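Iodotyrosine deiodinase (Thermotoga neapolitana, PDB 6TYK) catalyses the reductive removal of halogen from halotyrosines such as 3-iodo-L-tyrosine and 3,5-diiodo-L-tyrosine, using FMN as its cofactor. Local coordinates at residues Arg66-Phe71 and Thr139-Arg144; Pro93-Ala98 and Glu159-Val164. All blocks are in the same frame, centred on the assembly; numbering follows the deposited sequence.

Contact 1: residues Arg66-Phe71 and Thr139-Arg144; sequences RSEKTF and TPPDFR. With FMN (flavin mononucleotide), chain C; IYR (3-iodo-tyrosine), chain D.
Pro141 lies against one side of helix 54-74, its ring touching Ser67, Glu68 and Phe71. Ser67 holds OG anti to its backbone N (chi1 -179°), which brings the hydroxyl onto the proline ring; OG sits 3.0 Å from Pro141 CB and about as near to CG and CD. One turn further along the helix, Phe71 touches the same ring through its methylene, CB lying 3.7 Å from Pro141 CG, and the two side chains cross at about a right angle. Glu68, bent at chi2 (-67°), brings its carboxylate to the CD corner of the ring, with CD 3.5 Å from Pro141 CD. OE2 accepts a hydrogen bond of 2.8 Å from the amino N of the bound 3-iodo-tyrosine, and a second from Tyr138 OH. Phe71 adds an apolar wall to the pocket, its CE2 being 3.9 Å from the substrate CB. An alanine in place of Glu68 would probably leave the amino group of the substrate without its carboxylate acceptor and Tyr138 OH without its partner. Two residues before Pro141, Thr139 N donates to FMN O4 (3.1 Å, 164°), while Thr139 OG1 lies 3.0 Å from FMN N5 and close to O4, so its proton could serve either. Beyond Pro141, Asp142 N-caps helix 143-149 through a weak bond from Arg144 N to OD1. The proline packing thus joins a substrate-binding helix to a flavin-binding loop; Glu68 would probably read the amino group of halotyrosines, while Tyr72 and Lys92 also hydrogen-bond the ligand.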
loop_
_atom_site.group_PDB
_atom_site.type_symbol
_atom_site.label_atom_id
_atom_site.label_comp_id
_atom_site.label_asym_id
_atom_site.label_seq_id
_atom_site.Cartn_x
_atom_site.Cartn_y
_atom_site.Cartn_z
ATOM N N ARG A 66 6.122 26.235 -3.647
ATOM C CA ARG A 66 7.337 26.847 -3.116
ATOM C C ARG A 66 8.357 25.763 -2.775
ATOM O O ARG A 66 9.541 25.856 -3.118
ATOM C CB ARG A 66 7.012 27.679 -1.874
ATOM C CG ARG A 66 8.236 28.148 -1.105
ATOM C CD ARG A 66 9.085 29.101 -1.926
ATOM N NE ARG A 66 10.100 28.415 -2.723
ATOM C CZ ARG A 66 11.026 29.033 -3.451
ATOM N NH1 ARG A 66 11.073 30.360 -3.488
ATOM N NH2 ARG A 66 11.908 28.323 -4.144
ATOM N N SER A 67 7.873 24.729 -2.100
ATOM C CA SER A 67 8.706 23.608 -1.704
ATOM C C SER A 67 9.258 22.894 -2.938
ATOM O O SER A 67 10.438 22.543 -2.985
ATOM C CB SER A 67 7.888 22.641 -0.838
ATOM O OG SER A 67 8.651 21.533 -0.397
ATOM N N GLU A 68 8.402 22.686 -3.935
ATOM C CA GLU A 68 8.824 22.045 -5.179
ATOM C C GLU A 68 9.851 22.892 -5.913
ATOM O O GLU A 68 10.808 22.365 -6.471
ATOM C CB GLU A 68 7.628 21.782 -6.101
ATOM C CG GLU A 68 6.616 20.768 -5.581
ATOM C CD GLU A 68 7.159 19.356 -5.501
ATOM O OE1 GLU A 68 8.382 19.154 -5.702
ATOM O OE2 GLU A 68 6.346 18.448 -5.238
ATOM N N LYS A 69 9.662 24.205 -5.921
ATOM C CA LYS A 69 10.582 25.064 -6.653
ATOM C C LYS A 69 11.997 24.907 -6.117
ATOM O O LYS A 69 12.954 24.789 -6.876
ATOM C CB LYS A 69 10.142 26.518 -6.567
ATOM C CG LYS A 69 10.850 27.404 -7.558
ATOM C CD LYS A 69 10.191 28.763 -7.621
ATOM C CE LYS A 69 10.858 29.637 -8.659
ATOM N NZ LYS A 69 12.238 29.986 -8.230
ATOM N N THR A 70 12.118 24.891 -4.798
ATOM C CA THR A 70 13.408 24.723 -4.149
ATOM C C THR A 70 13.956 23.330 -4.453
ATOM O O THR A 70 15.141 23.156 -4.747
ATOM C CB THR A 70 13.272 24.917 -2.633
ATOM O OG1 THR A 70 12.809 26.248 -2.368
ATOM C CG2 THR A 70 14.599 24.698 -1.936
ATOM N N PHE A 71 13.072 22.340 -4.393
ATOM C CA PHE A 71 13.438 20.967 -4.711
ATOM C C PHE A 71 14.002 20.853 -6.127
ATOM O O PHE A 71 15.061 20.261 -6.336
ATOM C CB PHE A 71 12.225 20.051 -4.527
ATOM C CG PHE A 71 12.392 18.682 -5.127
ATOM C CD1 PHE A 71 13.086 17.690 -4.455
ATOM C CD2 PHE A 71 11.835 18.383 -6.359
ATOM C CE1 PHE A 71 13.235 16.430 -5.011
ATOM C CE2 PHE A 71 11.972 17.125 -6.910
ATOM C CZ PHE A 71 12.673 16.148 -6.236
ATOM N N THR A 139 3.316 13.800 -3.430
ATOM C CA THR A 139 4.144 13.823 -2.236
ATOM C C THR A 139 5.118 14.993 -2.320
ATOM O O THR A 139 6.216 14.861 -2.869
ATOM C CB THR A 139 4.912 12.501 -2.066
ATOM O OG1 THR A 139 5.677 12.244 -3.245
ATOM C CG2 THR A 139 3.947 11.342 -1.853
ATOM N N PRO A 140 4.712 16.156 -1.789
ATOM C CA PRO A 140 5.577 17.343 -1.820
ATOM C C PRO A 140 6.792 17.144 -0.927
ATOM O O PRO A 140 6.790 16.250 -0.086
ATOM C CB PRO A 140 4.677 18.444 -1.254
ATOM C CG PRO A 140 3.725 17.710 -0.344
ATOM C CD PRO A 140 3.464 16.389 -1.041
ATOM N N PRO A 141 7.825 17.973 -1.104
ATOM C CA PRO A 141 9.058 17.805 -0.331
ATOM C C PRO A 141 8.863 17.982 1.171
ATOM O O PRO A 141 9.523 17.287 1.944
ATOM C CB PRO A 141 9.975 18.903 -0.887
ATOM C CG PRO A 141 9.438 19.196 -2.248
ATOM C CD PRO A 141 7.950 19.036 -2.118
ATOM N N ASP A 142 7.987 18.893 1.584
ATOM C CA ASP A 142 7.733 19.073 3.010
ATOM C C ASP A 142 6.252 19.013 3.361
ATOM O O ASP A 142 5.477 19.917 3.047
ATOM C CB ASP A 142 8.347 20.368 3.545
ATOM C CG ASP A 142 8.313 20.439 5.066
ATOM O OD1 ASP A 142 8.493 19.384 5.716
ATOM O OD2 ASP A 142 8.095 21.540 5.613
ATOM N N PHE A 143 5.880 17.942 4.042
ATOM C CA PHE A 143 4.507 17.754 4.476
ATOM C C PHE A 143 4.148 18.616 5.677
ATOM O O PHE A 143 2.970 18.864 5.929
ATOM C CB PHE A 143 4.274 16.294 4.842
ATOM C CG PHE A 143 4.124 15.382 3.663
ATOM C CD1 PHE A 143 2.888 15.198 3.069
ATOM C CD2 PHE A 143 5.215 14.702 3.153
ATOM C CE1 PHE A 143 2.735 14.348 1.984
ATOM C CE2 PHE A 143 5.069 13.853 2.071
ATOM C CZ PHE A 143 3.820 13.673 1.491
ATOM N N ARG A 144 5.152 19.057 6.432
ATOM C CA ARG A 144 4.874 19.732 7.701
ATOM C C ARG A 144 4.090 21.026 7.516
ATOM O O ARG A 144 3.198 21.335 8.303
ATOM C CB ARG A 144 6.159 19.972 8.500
ATOM C CG ARG A 144 6.777 18.683 9.018
ATOM C CD ARG A 144 8.081 18.916 9.760
ATOM N NE ARG A 144 8.658 17.653 10.216
ATOM C CZ ARG A 144 9.774 17.549 10.932
ATOM N NH1 ARG A 144 10.446 18.639 11.281
ATOM N NH2 ARG A 144 10.219 16.354 11.299
HETATM N N1 FMN C . 3.660 11.980 -9.139
HETATM C C2 FMN C . 3.910 13.323 -9.120
HETATM O O2 FMN C . 3.667 13.991 -10.109
HETATM N N3 FMN C . 4.419 13.927 -7.999
HETATM C C4 FMN C . 4.708 13.198 -6.879
HETATM O O4 FMN C . 5.170 13.773 -5.885
HETATM C C4A FMN C . 4.447 11.826 -6.889
HETATM N N5 FMN C . 4.702 11.065 -5.769
HETATM C C5A FMN C . 4.421 9.709 -5.778
HETATM C C6 FMN C . 4.665 8.958 -4.637
HETATM C C7 FMN C . 4.382 7.602 -4.598
HETATM C C7M FMN C . 4.664 6.837 -3.330
HETATM C C8 FMN C . 3.851 6.989 -5.724
HETATM C C8M FMN C . 3.535 5.517 -5.717
HETATM C C9 FMN C . 3.607 7.742 -6.869
HETATM C C9A FMN C . 3.887 9.105 -6.908
HETATM N N10 FMN C . 3.662 9.870 -8.053
HETATM C C10 FMN C . 3.902 11.226 -8.019
HETATM C "C1'" FMN C . 3.096 9.252 -9.300
HETATM C "C2'" FMN C . 4.199 8.473 -10.051
HETATM O "O2'" FMN C . 5.085 9.350 -10.739
HETATM C "C3'" FMN C . 3.540 7.475 -11.007
HETATM O "O3'" FMN C . 2.852 6.518 -10.223
HETATM C "C4'" FMN C . 4.526 6.770 -11.939
HETATM O "O4'" FMN C . 5.109 7.718 -12.823
HETATM C "C5'" FMN C . 3.829 5.691 -12.753
HETATM O "O5'" FMN C . 2.738 6.268 -13.436
HETATM P P FMN C . 1.808 5.386 -14.405
HETATM O O1P FMN C . 0.866 6.401 -15.045
HETATM O O2P FMN C . 1.012 4.421 -13.569
HETATM O O3P FMN C . 2.705 4.732 -15.439
HETATM N N IYR D . 7.070 15.815 -6.044
HETATM C CA IYR D . 7.748 16.272 -7.230
HETATM C CB IYR D . 8.731 15.284 -7.882
HETATM C CC IYR D . 8.205 13.917 -8.153
HETATM C CD IYR D . 8.514 12.884 -7.269
HETATM C CE IYR D . 8.079 11.575 -7.480
HETATM I IE IYR D . 8.549 10.162 -6.121
HETATM C CF IYR D . 7.327 11.294 -8.624
HETATM O OF IYR D . 6.865 10.043 -8.914
HETATM C CG IYR D . 6.994 12.322 -9.526
HETATM C CH IYR D . 7.446 13.617 -9.296
HETATM C C IYR D . 6.776 16.702 -8.314
HETATM O O IYR D . 7.022 17.277 -9.374
HETATM O OXT IYR D . 5.480 16.405 -8.051
#

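Contact 2: residues Pro93-Ala98 and Glu159-Val164; sequences PFLKEA and EVILPV
Pro163 is the focus of an essentially apolar contact between the short helix 94-97 and strand 156-165, with no hydrogen bond from one segment to the other. With CG between the backbone N and the carbonyl carbon (chi1 54°), Phe94 meets the proline obliquely through CD1 and CE1, CD1 lying 3.5 Å from Pro163 CG. At the helix end, Ala98 sets its methyl CB 3.7 Å from Pro163 CB and near the carbonyl O of Val164. Leu95 brings CD2 to two strand residues: it is 4.0 Å from Ile161 CG2, where the side chains cross at about a right angle, and 4.1 Å from Pro163 CG.

Hydrogen bonding stays within each element or runs to other parts of the fold. Pro93 O accepts from both Lys96 N and Glu97 N, and Lys57 NZ bonds Lys96 O and Ala98 O. The strand pairs with strand 100-107, and Glu159 and Val160 both face Val104 in a classic beta bulge.

Phe94 also meets the ring of Tyr138 edge to face, while Leu95 and Ile161 touch Cys64 of helix 54-74. Close apolar fit thus seats helix 94-97 on the antiparallel sheet of the nitroreductase-family domain, all its touching residues buried and Phe94 near the flavin and the bound 3-iodo-tyrosine.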
loop_
_atom_site.group_PDB
_atom_site.type_symbol
_atom_site.label_atom_id
_atom_site.label_comp_id
_atom_site.label_asym_id
_atom_site.label_seq_id
_atom_site.Cartn_x
_atom_site.Cartn_y
_atom_site.Cartn_z
ATOM N N PRO A 93 -0.538 22.764 -11.087
ATOM C CA PRO A 93 -1.902 23.236 -11.369
ATOM C C PRO A 93 -2.999 22.249 -10.951
ATOM O O PRO A 93 -4.126 22.684 -10.719
ATOM C CB PRO A 93 -1.900 23.460 -12.888
ATOM C CG PRO A 93 -0.681 22.750 -13.410
ATOM C CD PRO A 93 0.309 22.722 -12.291
ATOM N N PHE A 94 -2.693 20.960 -10.836
ATOM C CA PHE A 94 -3.729 20.016 -10.410
ATOM C C PHE A 94 -4.199 20.274 -8.984
ATOM O O PHE A 94 -5.295 19.871 -8.611
ATOM C CB PHE A 94 -3.315 18.550 -10.589
ATOM C CG PHE A 94 -2.008 18.185 -9.945
ATOM C CD1 PHE A 94 -1.915 17.980 -8.582
ATOM C CD2 PHE A 94 -0.883 17.988 -10.720
ATOM C CE1 PHE A 94 -0.708 17.612 -8.000
ATOM C CE2 PHE A 94 0.324 17.628 -10.144
ATOM C CZ PHE A 94 0.411 17.435 -8.785
ATOM N N LEU A 95 -3.379 20.958 -8.194
ATOM C CA LEU A 95 -3.764 21.268 -6.818
ATOM C C LEU A 95 -4.831 22.359 -6.780
ATOM O O LEU A 95 -5.498 22.553 -5.756
ATOM C CB LEU A 95 -2.537 21.673 -5.996
ATOM C CG LEU A 95 -1.532 20.546 -5.738
ATOM C CD1 LEU A 95 -0.318 21.087 -4.999
ATOM C CD2 LEU A 95 -2.157 19.383 -4.964
ATOM N N LYS A 96 -4.993 23.054 -7.904
ATOM C CA LYS A 96 -6.086 24.002 -8.087
ATOM C C LYS A 96 -7.239 23.398 -8.886
ATOM O O LYS A 96 -8.398 23.592 -8.527
ATOM C CB LYS A 96 -5.588 25.274 -8.783
ATOM C CG LYS A 96 -6.694 26.234 -9.216
ATOM C CD LYS A 96 -6.108 27.494 -9.843
ATOM C CE LYS A 96 -7.190 28.393 -10.422
ATOM N NZ LYS A 96 -8.219 28.755 -9.408
ATOM N N GLU A 97 -6.930 22.671 -9.963
ATOM C CA GLU A 97 -7.978 22.165 -10.856
ATOM C C GLU A 97 -8.825 21.046 -10.257
ATOM O O GLU A 97 -10.040 20.995 -10.470
ATOM C CB GLU A 97 -7.389 21.686 -12.185
ATOM C CG GLU A 97 -6.645 22.761 -12.974
ATOM C CD GLU A 97 -7.527 23.934 -13.389
ATOM O OE1 GLU A 97 -7.612 24.924 -12.625
ATOM O OE2 GLU A 97 -8.121 23.872 -14.492
ATOM N N ALA A 98 -8.191 20.140 -9.520
ATOM C CA ALA A 98 -8.917 19.014 -8.949
ATOM C C ALA A 98 -10.001 19.521 -8.004
ATOM O O ALA A 98 -9.742 20.368 -7.155
ATOM C CB ALA A 98 -7.958 18.084 -8.226
ATOM N N GLU A 159 0.353 11.456 4.828
ATOM C CA GLU A 159 1.085 10.508 3.998
ATOM C C GLU A 159 1.125 10.929 2.534
ATOM O O GLU A 159 2.133 10.763 1.853
ATOM C CB GLU A 159 0.455 9.120 4.093
ATOM C CG GLU A 159 0.639 8.447 5.440
ATOM C CD GLU A 159 2.075 8.051 5.711
ATOM O OE1 GLU A 159 2.893 8.055 4.760
ATOM O OE2 GLU A 159 2.389 7.716 6.871
ATOM N N VAL A 160 0.014 11.443 2.032
ATOM C CA VAL A 160 -0.079 11.727 0.613
ATOM C C VAL A 160 -1.248 12.664 0.366
ATOM O O VAL A 160 -2.225 12.653 1.114
ATOM C CB VAL A 160 -0.249 10.421 -0.212
ATOM C CG1 VAL A 160 -1.550 9.686 0.144
ATOM C CG2 VAL A 160 -0.200 10.718 -1.686
ATOM N N ILE A 161 -1.106 13.512 -0.647
ATOM C CA ILE A 161 -2.195 14.349 -1.127
ATOM C C ILE A 161 -2.670 13.712 -2.410
ATOM O O ILE A 161 -1.893 13.564 -3.358
ATOM C CB ILE A 161 -1.695 15.773 -1.424
ATOM C CG1 ILE A 161 -1.194 16.436 -0.136
ATOM C CG2 ILE A 161 -2.788 16.608 -2.105
ATOM C CD1 ILE A 161 -0.392 17.695 -0.400
ATOM N N LEU A 162 -3.936 13.328 -2.451
ATOM C CA LEU A 162 -4.498 12.722 -3.650
ATOM C C LEU A 162 -5.511 13.656 -4.287
ATOM O O LEU A 162 -6.671 13.690 -3.878
ATOM C CB LEU A 162 -5.199 11.402 -3.316
ATOM C CG LEU A 162 -4.328 10.252 -2.830
ATOM C CD1 LEU A 162 -5.211 9.191 -2.195
ATOM C CD2 LEU A 162 -3.542 9.645 -3.976
ATOM N N PRO A 163 -5.085 14.427 -5.291
ATOM C CA PRO A 163 -6.074 15.182 -6.060
ATOM C C PRO A 163 -6.998 14.189 -6.745
ATOM O O PRO A 163 -6.520 13.195 -7.300
ATOM C CB PRO A 163 -5.230 15.940 -7.091
ATOM C CG PRO A 163 -3.832 15.925 -6.523
ATOM C CD PRO A 163 -3.716 14.630 -5.791
ATOM N N VAL A 164 -8.301 14.429 -6.659
ATOM C CA VAL A 164 -9.283 13.534 -7.254
ATOM C C VAL A 164 -10.287 14.331 -8.064
ATOM O O VAL A 164 -10.766 15.374 -7.630
ATOM C CB VAL A 164 -10.033 12.721 -6.184
ATOM C CG1 VAL A 164 -11.117 11.853 -6.836
ATOM C CG2 VAL A 164 -9.053 11.855 -5.403
#

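How the contacts relate
Both contacts involve helix 54-74, but differently: contact 1 uses it directly, whereas in contact 2 it packs against Leu95 and Ile161. Contact 2 is wholly buried and apolar, nearer the centre of the chain. Contact 1 is only partly buried, lies farther out, and sets polar groups against both ligands. Their centres are 14 Å apart, yet they meet where Phe143 CZ comes 3.4 Å from Glu159 O and Pro140 packs on Ile161. Helix 143-149 leads on to strand 156-165, and Tyr138, in the loop ahead of Thr139, links contact 1 with contact 2. Residues of the second subunit reach contact 1 but not contact 2.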